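Side-chain contacts in toll-receptor-related 2 (Hydra vulgaris, PDB 4W8H), which is a transmembrane Toll-related receptor of Hydra whose TIR domain, the part crystallised here, probably passes signals on through contacts with other TIR domains: residues E17-N21 against T22-K26; K77-Q80 against I81-H85; P89-Y92 against R93-V97. All blocks are in the same frame, centred on the assembly; numbering follows the deposited sequence. Where two conformers were deposited one is given.

Contact 1: residues E17-N21 against T22-K26; sequences EWVIN and TLVFK. Unlike the reference sequence in segment 22-26: Lys26 (reference Glu).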
loop_
_atom_site.group_PDB
_atom_site.type_symbol
_atom_site.label_atom_id
_atom_site.label_comp_id
_atom_site.label_asym_id
_atom_site.label_seq_id
_atom_site.Cartn_x
_atom_site.Cartn_y
_atom_site.Cartn_z
ATOM N N GLU A 17 -5.575 7.499 -9.937
ATOM C CA GLU A 17 -6.398 8.652 -9.561
ATOM C C GLU A 17 -6.751 8.634 -8.069
ATOM O O GLU A 17 -6.495 9.613 -7.345
ATOM C CB GLU A 17 -7.661 8.763 -10.432
ATOM C CG GLU A 17 -8.467 10.052 -10.238
ATOM C CD GLU A 17 -9.752 10.122 -11.130
ATOM O OE1 GLU A 17 -10.096 9.106 -11.766
ATOM O OE2 GLU A 17 -10.402 11.187 -11.207
ATOM N N TRP A 18 -7.343 7.530 -7.599
ATOM C CA TRP A 18 -7.734 7.422 -6.184
ATOM C C TRP A 18 -6.488 7.356 -5.323
ATOM O O TRP A 18 -6.397 7.989 -4.278
ATOM C CB TRP A 18 -8.600 6.185 -5.960
ATOM C CG TRP A 18 -9.119 6.037 -4.574
ATOM C CD1 TRP A 18 -10.281 6.563 -4.068
ATOM C CD2 TRP A 18 -8.538 5.271 -3.537
ATOM N NE1 TRP A 18 -10.439 6.184 -2.769
ATOM C CE2 TRP A 18 -9.400 5.366 -2.417
ATOM C CE3 TRP A 18 -7.391 4.474 -3.440
ATOM C CZ2 TRP A 18 -9.127 4.714 -1.198
ATOM C CZ3 TRP A 18 -7.132 3.797 -2.230
ATOM C CH2 TRP A 18 -7.989 3.950 -1.117
ATOM N N VAL A 19 -5.473 6.624 -5.761
ATOM C CA VAL A 19 -4.285 6.478 -4.926
ATOM C C VAL A 19 -3.601 7.798 -4.679
ATOM O O VAL A 19 -3.258 8.105 -3.534
ATOM C CB VAL A 19 -3.325 5.409 -5.493
ATOM C CG1 VAL A 19 -1.968 5.490 -4.722
ATOM C CG2 VAL A 19 -3.960 4.037 -5.373
ATOM N N ILE A 20 -3.393 8.599 -5.719
ATOM C CA ILE A 20 -2.656 9.826 -5.528
ATOM C C ILE A 20 -3.556 10.914 -4.939
ATOM O O ILE A 20 -3.177 11.601 -3.970
ATOM C CB ILE A 20 -2.038 10.298 -6.832
ATOM C CG1 ILE A 20 -1.031 9.259 -7.341
ATOM C CG2 ILE A 20 -1.374 11.666 -6.640
ATOM C CD1 ILE A 20 0.177 9.096 -6.471
ATOM N N ASN A 21 -4.751 11.088 -5.508
ATOM C CA ASN A 21 -5.572 12.219 -5.111
ATOM C C ASN A 21 -6.345 12.021 -3.850
ATOM O O ASN A 21 -6.746 13.024 -3.231
ATOM C CB ASN A 21 -6.529 12.600 -6.254
ATOM C CG ASN A 21 -5.798 12.976 -7.503
ATOM O OD1 ASN A 21 -5.998 12.378 -8.554
ATOM N ND2 ASN A 21 -4.903 13.935 -7.387
ATOM N N THR A 22 -6.603 10.768 -3.470
ATOM C CA THR A 22 -7.336 10.485 -2.233
ATOM C C THR A 22 -6.431 9.897 -1.168
ATOM O O THR A 22 -6.257 10.497 -0.110
ATOM C CB THR A 22 -8.578 9.613 -2.509
ATOM O OG1 THR A 22 -9.460 10.303 -3.401
ATOM C CG2 THR A 22 -9.324 9.285 -1.202
ATOM N N LEU A 23 -5.834 8.738 -1.434
ATOM C CA LEU A 23 -5.063 8.071 -0.390
ATOM C C LEU A 23 -3.809 8.832 0.007
ATOM O O LEU A 23 -3.599 9.142 1.196
ATOM C CB LEU A 23 -4.743 6.649 -0.879
ATOM C CG LEU A 23 -3.856 5.796 0.030
ATOM C CD1 LEU A 23 -4.462 5.554 1.362
ATOM C CD2 LEU A 23 -3.486 4.502 -0.658
ATOM N N VAL A 24 -2.934 9.129 -0.965
ATOM C CA VAL A 24 -1.703 9.844 -0.606
ATOM C C VAL A 24 -2.020 11.224 -0.051
ATOM O O VAL A 24 -1.443 11.659 0.937
ATOM C CB VAL A 24 -0.760 9.957 -1.827
ATOM C CG1 VAL A 24 0.381 10.901 -1.570
ATOM C CG2 VAL A 24 -0.228 8.602 -2.217
ATOM N N PHE A 25 -2.947 11.929 -0.693
ATOM C CA PHE A 25 -3.381 13.241 -0.237
ATOM C C PHE A 25 -3.775 13.213 1.226
ATOM O O PHE A 25 -3.310 14.057 1.996
ATOM C CB PHE A 25 -4.555 13.678 -1.106
ATOM C CG PHE A 25 -5.080 15.064 -0.827
ATOM C CD1 PHE A 25 -4.324 16.165 -1.147
ATOM C CD2 PHE A 25 -6.349 15.249 -0.345
ATOM C CE1 PHE A 25 -4.829 17.453 -0.948
ATOM C CE2 PHE A 25 -6.854 16.537 -0.138
ATOM C CZ PHE A 25 -6.085 17.611 -0.438
ATOM N N LYS A 26 -4.611 12.270 1.619
ATOM C CA LYS A 26 -5.063 12.210 3.004
ATOM C C LYS A 26 -3.965 11.794 3.962
ATOM O O LYS A 26 -3.881 12.319 5.089
ATOM C CB LYS A 26 -6.265 11.312 3.113
ATOM C CG LYS A 26 -7.524 12.036 2.636
ATOM C CD LYS A 26 -8.770 11.294 2.963
ATOM C CE LYS A 26 -9.013 11.099 4.458
ATOM N NZ LYS A 26 -8.937 12.310 5.304
HETATM O O HOH W 1 -9.610 10.546 -6.124
#

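Contact 2: residues K77-Q80 against I81-H85; sequences KTLQ and IGLSH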
loop_
_atom_site.group_PDB
_atom_site.type_symbol
_atom_site.label_atom_id
_atom_site.label_comp_id
_atom_site.label_asym_id
_atom_site.label_seq_id
_atom_site.Cartn_x
_atom_site.Cartn_y
_atom_site.Cartn_z
ATOM N N LYS A 77 5.894 -8.323 -7.575
ATOM C CA LYS A 77 7.243 -8.444 -7.021
ATOM C C LYS A 77 7.318 -7.711 -5.692
ATOM O O LYS A 77 7.920 -8.183 -4.733
ATOM C CB LYS A 77 8.238 -7.855 -8.013
ATOM C CG LYS A 77 8.549 -8.724 -9.243
ATOM C CD LYS A 77 9.303 -7.911 -10.302
ATOM C CE LYS A 77 9.813 -8.772 -11.439
ATOM N NZ LYS A 77 11.273 -8.998 -11.318
ATOM N N THR A 78 6.680 -6.547 -5.634
ATOM C CA THR A 78 6.675 -5.779 -4.412
ATOM C C THR A 78 5.947 -6.514 -3.308
ATOM O O THR A 78 6.410 -6.571 -2.170
ATOM C CB THR A 78 5.999 -4.417 -4.622
ATOM O OG1 THR A 78 6.664 -3.717 -5.685
ATOM C CG2 THR A 78 6.007 -3.614 -3.374
ATOM N N LEU A 79 4.803 -7.098 -3.653
ATOM C CA LEU A 79 4.035 -7.834 -2.677
ATOM C C LEU A 79 4.819 -9.010 -2.113
ATOM O O LEU A 79 4.785 -9.274 -0.911
ATOM C CB LEU A 79 2.698 -8.310 -3.278
ATOM C CG LEU A 79 1.765 -9.183 -2.422
ATOM C CD1 LEU A 79 1.380 -8.544 -1.121
ATOM C CD2 LEU A 79 0.508 -9.445 -3.210
ATOM N N GLN A 80 5.474 -9.760 -2.994
ATOM C CA GLN A 80 6.235 -10.919 -2.522
ATOM C C GLN A 80 7.287 -10.518 -1.479
ATOM O O GLN A 80 7.422 -11.179 -0.437
ATOM C CB GLN A 80 6.909 -11.653 -3.697
ATOM C CG GLN A 80 5.970 -12.288 -4.714
ATOM C CD GLN A 80 4.986 -13.253 -4.115
ATOM O OE1 GLN A 80 5.313 -14.018 -3.200
ATOM N NE2 GLN A 80 3.756 -13.234 -4.640
ATOM N N ILE A 81 8.013 -9.442 -1.718
ATOM C CA ILE A 81 8.983 -8.983 -0.730
ATOM C C ILE A 81 8.253 -8.387 0.489
ATOM O O ILE A 81 8.654 -8.600 1.641
ATOM C CB ILE A 81 9.992 -8.019 -1.359
ATOM C CG1 ILE A 81 10.690 -8.750 -2.531
ATOM C CG2 ILE A 81 10.998 -7.566 -0.312
ATOM C CD1 ILE A 81 11.249 -7.846 -3.587
ATOM N N GLY A 82 7.140 -7.697 0.248
ATOM C CA GLY A 82 6.362 -7.113 1.336
ATOM C C GLY A 82 5.855 -8.122 2.357
ATOM O O GLY A 82 5.761 -7.794 3.538
ATOM N N LEU A 83 5.572 -9.347 1.913
ATOM C CA LEU A 83 5.141 -10.400 2.824
ATOM C C LEU A 83 6.213 -10.743 3.860
ATOM O O LEU A 83 5.916 -11.291 4.904
ATOM C CB LEU A 83 4.781 -11.641 2.056
ATOM C CG LEU A 83 3.544 -11.538 1.159
ATOM C CD1 LEU A 83 3.428 -12.834 0.370
ATOM C CD2 LEU A 83 2.266 -11.253 1.987
ATOM N N SER A 84 7.455 -10.414 3.560
ATOM C CA SER A 84 8.533 -10.637 4.538
ATOM C C SER A 84 8.707 -9.478 5.517
ATOM O O SER A 84 9.595 -9.488 6.382
ATOM C CB SER A 84 9.840 -10.991 3.805
ATOM O OG SER A 84 10.456 -9.893 3.156
ATOM N N HIS A 85 7.830 -8.489 5.384
ATOM C CA HIS A 85 7.808 -7.370 6.273
ATOM C C HIS A 85 6.379 -7.181 6.730
ATOM O O HIS A 85 5.670 -8.146 6.995
ATOM C CB HIS A 85 8.341 -6.153 5.534
ATOM C CG HIS A 85 9.798 -6.224 5.257
ATOM N ND1 HIS A 85 10.734 -6.322 6.261
ATOM C CD2 HIS A 85 10.486 -6.186 4.097
ATOM C CE1 HIS A 85 11.941 -6.364 5.730
ATOM N NE2 HIS A 85 11.820 -6.270 4.418
#

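Contact 3: residues P89-Y92 against R93-V97; sequences PILY and RPCEV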
loop_
_atom_site.group_PDB
_atom_site.type_symbol
_atom_site.label_atom_id
_atom_site.label_comp_id
_atom_site.label_asym_id
_atom_site.label_seq_id
_atom_site.Cartn_x
_atom_site.Cartn_y
_atom_site.Cartn_z
ATOM N N PRO A 89 -3.141 -4.357 3.700
ATOM C CA PRO A 89 -3.921 -4.542 2.475
ATOM C C PRO A 89 -5.220 -3.730 2.543
ATOM O O PRO A 89 -5.928 -3.732 3.568
ATOM C CB PRO A 89 -4.267 -6.024 2.493
ATOM C CG PRO A 89 -3.593 -6.649 3.718
ATOM C CD PRO A 89 -3.227 -5.522 4.600
ATOM N N ILE A 90 -5.463 -3.024 1.437
ATOM C CA ILE A 90 -6.700 -2.302 1.204
ATOM C C ILE A 90 -7.426 -2.961 0.051
ATOM O O ILE A 90 -6.854 -3.119 -1.042
ATOM C CB ILE A 90 -6.448 -0.839 0.834
ATOM C CG1 ILE A 90 -5.840 -0.098 2.033
ATOM C CG2 ILE A 90 -7.785 -0.167 0.402
ATOM C CD1 ILE A 90 -5.367 1.297 1.700
ATOM N N LEU A 91 -8.692 -3.351 0.251
ATOM C CA LEU A 91 -9.508 -3.795 -0.882
ATOM C C LEU A 91 -10.153 -2.573 -1.477
ATOM O O LEU A 91 -11.148 -2.061 -0.948
ATOM C CB LEU A 91 -10.541 -4.850 -0.492
ATOM C CG LEU A 91 -11.287 -5.494 -1.670
ATOM C CD1 LEU A 91 -10.417 -6.398 -2.499
ATOM C CD2 LEU A 91 -12.512 -6.246 -1.177
ATOM N N TYR A 92 -9.555 -2.074 -2.550
ATOM C CA TYR A 92 -9.998 -0.830 -3.181
ATOM C C TYR A 92 -11.119 -1.122 -4.177
ATOM O O TYR A 92 -12.095 -0.386 -4.238
ATOM C CB TYR A 92 -8.799 -0.096 -3.818
ATOM C CG TYR A 92 -9.205 1.030 -4.728
ATOM C CD1 TYR A 92 -10.065 2.036 -4.310
ATOM C CD2 TYR A 92 -8.776 1.038 -6.053
ATOM C CE1 TYR A 92 -10.475 3.037 -5.214
ATOM C CE2 TYR A 92 -9.170 2.030 -6.942
ATOM C CZ TYR A 92 -10.051 2.990 -6.529
ATOM O OH TYR A 92 -10.431 3.928 -7.444
ATOM N N ARG A 93 -10.917 -2.124 -5.010
ATOM C CA ARG A 93 -11.938 -2.594 -5.949
ATOM C C ARG A 93 -12.094 -4.097 -5.800
ATOM O O ARG A 93 -11.097 -4.767 -5.622
ATOM C CB ARG A 93 -11.557 -2.238 -7.378
ATOM C CG ARG A 93 -11.593 -0.752 -7.686
ATOM C CD ARG A 93 -10.639 -0.412 -8.873
ATOM N NE ARG A 93 -10.971 -1.182 -10.040
ATOM C CZ ARG A 93 -10.139 -1.570 -10.996
ATOM N NH1 ARG A 93 -8.822 -1.301 -10.945
ATOM N NH2 ARG A 93 -10.659 -2.265 -12.006
ATOM N N PRO A 94 -13.329 -4.631 -5.915
ATOM C CA PRO A 94 -13.517 -6.081 -5.773
ATOM C C PRO A 94 -12.694 -6.852 -6.795
ATOM O O PRO A 94 -12.525 -6.437 -7.940
ATOM C CB PRO A 94 -15.015 -6.281 -6.045
ATOM C CG PRO A 94 -15.631 -4.944 -5.695
ATOM C CD PRO A 94 -14.604 -3.939 -6.195
ATOM N N CYS A 95 -12.142 -7.974 -6.360
ATOM C CA CYS A 95 -11.243 -8.751 -7.204
ATOM C C CYS A 95 -11.063 -10.132 -6.600
ATOM O O CYS A 95 -11.394 -10.376 -5.445
ATOM C CB CYS A 95 -9.892 -8.061 -7.376
ATOM S SG CYS A 95 -9.025 -7.708 -5.865
ATOM N N GLU A 96 -10.461 -11.021 -7.375
ATOM C CA GLU A 96 -10.033 -12.308 -6.864
ATOM C C GLU A 96 -8.731 -12.105 -6.112
ATOM O O GLU A 96 -7.706 -11.815 -6.715
ATOM C CB GLU A 96 -9.794 -13.303 -8.002
ATOM C CG GLU A 96 -9.453 -14.718 -7.498
ATOM C CD GLU A 96 -9.365 -15.747 -8.606
ATOM O OE1 GLU A 96 -9.876 -15.480 -9.695
ATOM O OE2 GLU A 96 -8.761 -16.825 -8.401
ATOM N N VAL A 97 -8.801 -12.267 -4.797
ATOM C CA VAL A 97 -7.661 -12.128 -3.911
ATOM C C VAL A 97 -6.932 -13.476 -3.905
ATOM O O VAL A 97 -7.567 -14.527 -3.692
ATOM C CB VAL A 97 -8.131 -11.729 -2.489
ATOM C CG1 VAL A 97 -6.975 -11.687 -1.539
ATOM C CG2 VAL A 97 -8.827 -10.366 -2.525
#

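Contact 1: residues E17-N21 against T22-K26
With CG anti to the backbone N (chi1 -176°) and the indole turned nearly crosswise to the CA-CB-CG plane (chi2 88°), Trp18 lays one face of its ring system beside the next turn of its own helix, where Thr22 and Leu23 sit. Thr22 comes over that face from its CB, 4.0 Å from the centroid of the five-membered ring in a CH-pi contact. In Thr22, chi1 of -61° puts the methyl CG2 anti to the backbone N and 3.6 Å from Trp18 NE1. The hydroxyl branch, Thr22 OG1, lies 2.7 Å from a water that also gives a weak bond to Glu17 O. At the benzene end of the indole, Leu23 CB approaches Trp18 CZ3 at 4.0 Å, and CD2 of the same leucine reaches that atom too.

The backbone here is wider than a regular alpha helix. Trp18 O accepts both Thr22 N, four residues on and well tilted from the carbonyl plane, and Leu23 N, five residues on and nearly in line with the C=O bond. Val24 N bonds to Val19 O at 2.8 Å, again an i to i+5 step, and Phe25 N to Ile20 O continues it weakly. The i to i+5 bonds mark pi-type turns, a local widening within helix 16-29. Val19 and Ile20 meet Val24 CG2 through CG1 and CD1.

This helix makes the crossover between parallel strands 5-10 and 34-35 of the flavodoxin-like fold. Val19 and Leu23 face Ile9 and Val64 on the sheet, while Thr22 and Leu23 touch Trp119 of helix 115-127.

Contact 2: residues K77-Q80 against I81-H85
Leu79 and Leu83 meet one turn apart through their methyls, CD1 of Leu79 lying 4.2 Å from CD2 of Leu83. The closer approach of Leu83 is to backbone: its CG lies 3.3 Å from Leu79 O, the same oxygen that receives Leu83 N at 2.9 Å. That position follows from chi1 of -67°, which sets CG beside the leucine's own backbone N. Ile81 uses its long branch in a similar way, stretching back along the helix until CD1 stands 3.5 Å from Lys77 O. Ile81 N also bonds to Lys77 O, at 3.3 Å and nearly straight (167°), and Gly82 N bonds to Thr78 O in the next i to i+4 step.

These turns belong to the C-terminal part of helix 73-82, which carries the chain from strand 58-65 to strand 87-91 in one of the beta-alpha-beta units of the TIR domain. Just beyond, Ile81 O is gripped twice by Ser84, through its backbone N and through OG at 2.7 Å, the hydroxyl lying in the carbonyl plane. A type I beta turn from Gly82 to His85 overlaps this, closed by His85 N to Gly82 O at 2.9 Å.

Further out, Phe100 packs against Leu79, Gln80 and Leu83, and Phe69 adds to the cover on Leu79. Gln80, bent at chi2, sends NE2 back to Asp76 OD1, while Thr78 OG1 bonds to Ile74 O within the helix. Ile81 leans on Met52 and Ile55 of helix 47-56, and Glu56 from that same helix holds His85 NE2.

Contact 3: residues P89-Y92 against R93-V97
Arg93 runs its aliphatic part along the ring of Tyr92, the residue just before it. CB sits next to the shared peptide by connectivity. With chi1 at -68°, CG falls beside the backbone N of Arg93 and comes over one face of the phenol ring, 4.0 Å from its centroid and displaced toward the rim, a CH-pi contact. Arg93 CD runs on past the CD2-CE2 rim, 3.4 Å from Tyr92 CE2. The chain then bends at chi3 (57°), and the guanidinium stands steeply to the ring, their planes 77° apart; it is CG, not the guanidinium, that packs on the ring face. At the tip NH1 makes salt bridges to Asp15 and Asp68, which fix where the charged end lies.

Leu91, two residues before Arg93, has CG anti to its backbone N, and its CD1 turns toward the departing loop. Leu91 CD1 lies 3.6 Å from Arg93 O. The same Leu91 CD1 packs 3.9 Å from Cys95 SG, with Val97 CG2 a little farther off. One methyl of the buried Leu91 thus meets three residues of the loop; no hydrogen bond spans the two segments.

The contact marks where strand 87-91 leaves the parallel sheet and its chain turns into the connection to strand 107-108. Ile90 bonds through its backbone to Val63 and Met65 of strand 58-65, and Leu91 to Leu107 and Trp109 on the other neighbouring strand and just beyond it. Tyr92 stacks its ring on Trp18 of helix 16-29.

In the fold
From the N terminus, strand 5-10 leads into helix 16-29, where contact 1 lies on the crossover to strand 34-35. Contact 2 comes at the end of helix 73-82, on the crossover from strand 58-65 to 87-91, and contact 3 follows where that last strand passes into the loop before strand 107-108. All three are local and follow one another in series, without nesting or crossing. Contacts 1 and 2 lie on opposite sides of the chain's centre, their centres about 22 Å apart. Contacts 1 and 3 touch in space, Trp18 CB lying 3.3 Å from Tyr92 OH, which ties the first helix to the residue just after strand 87-91.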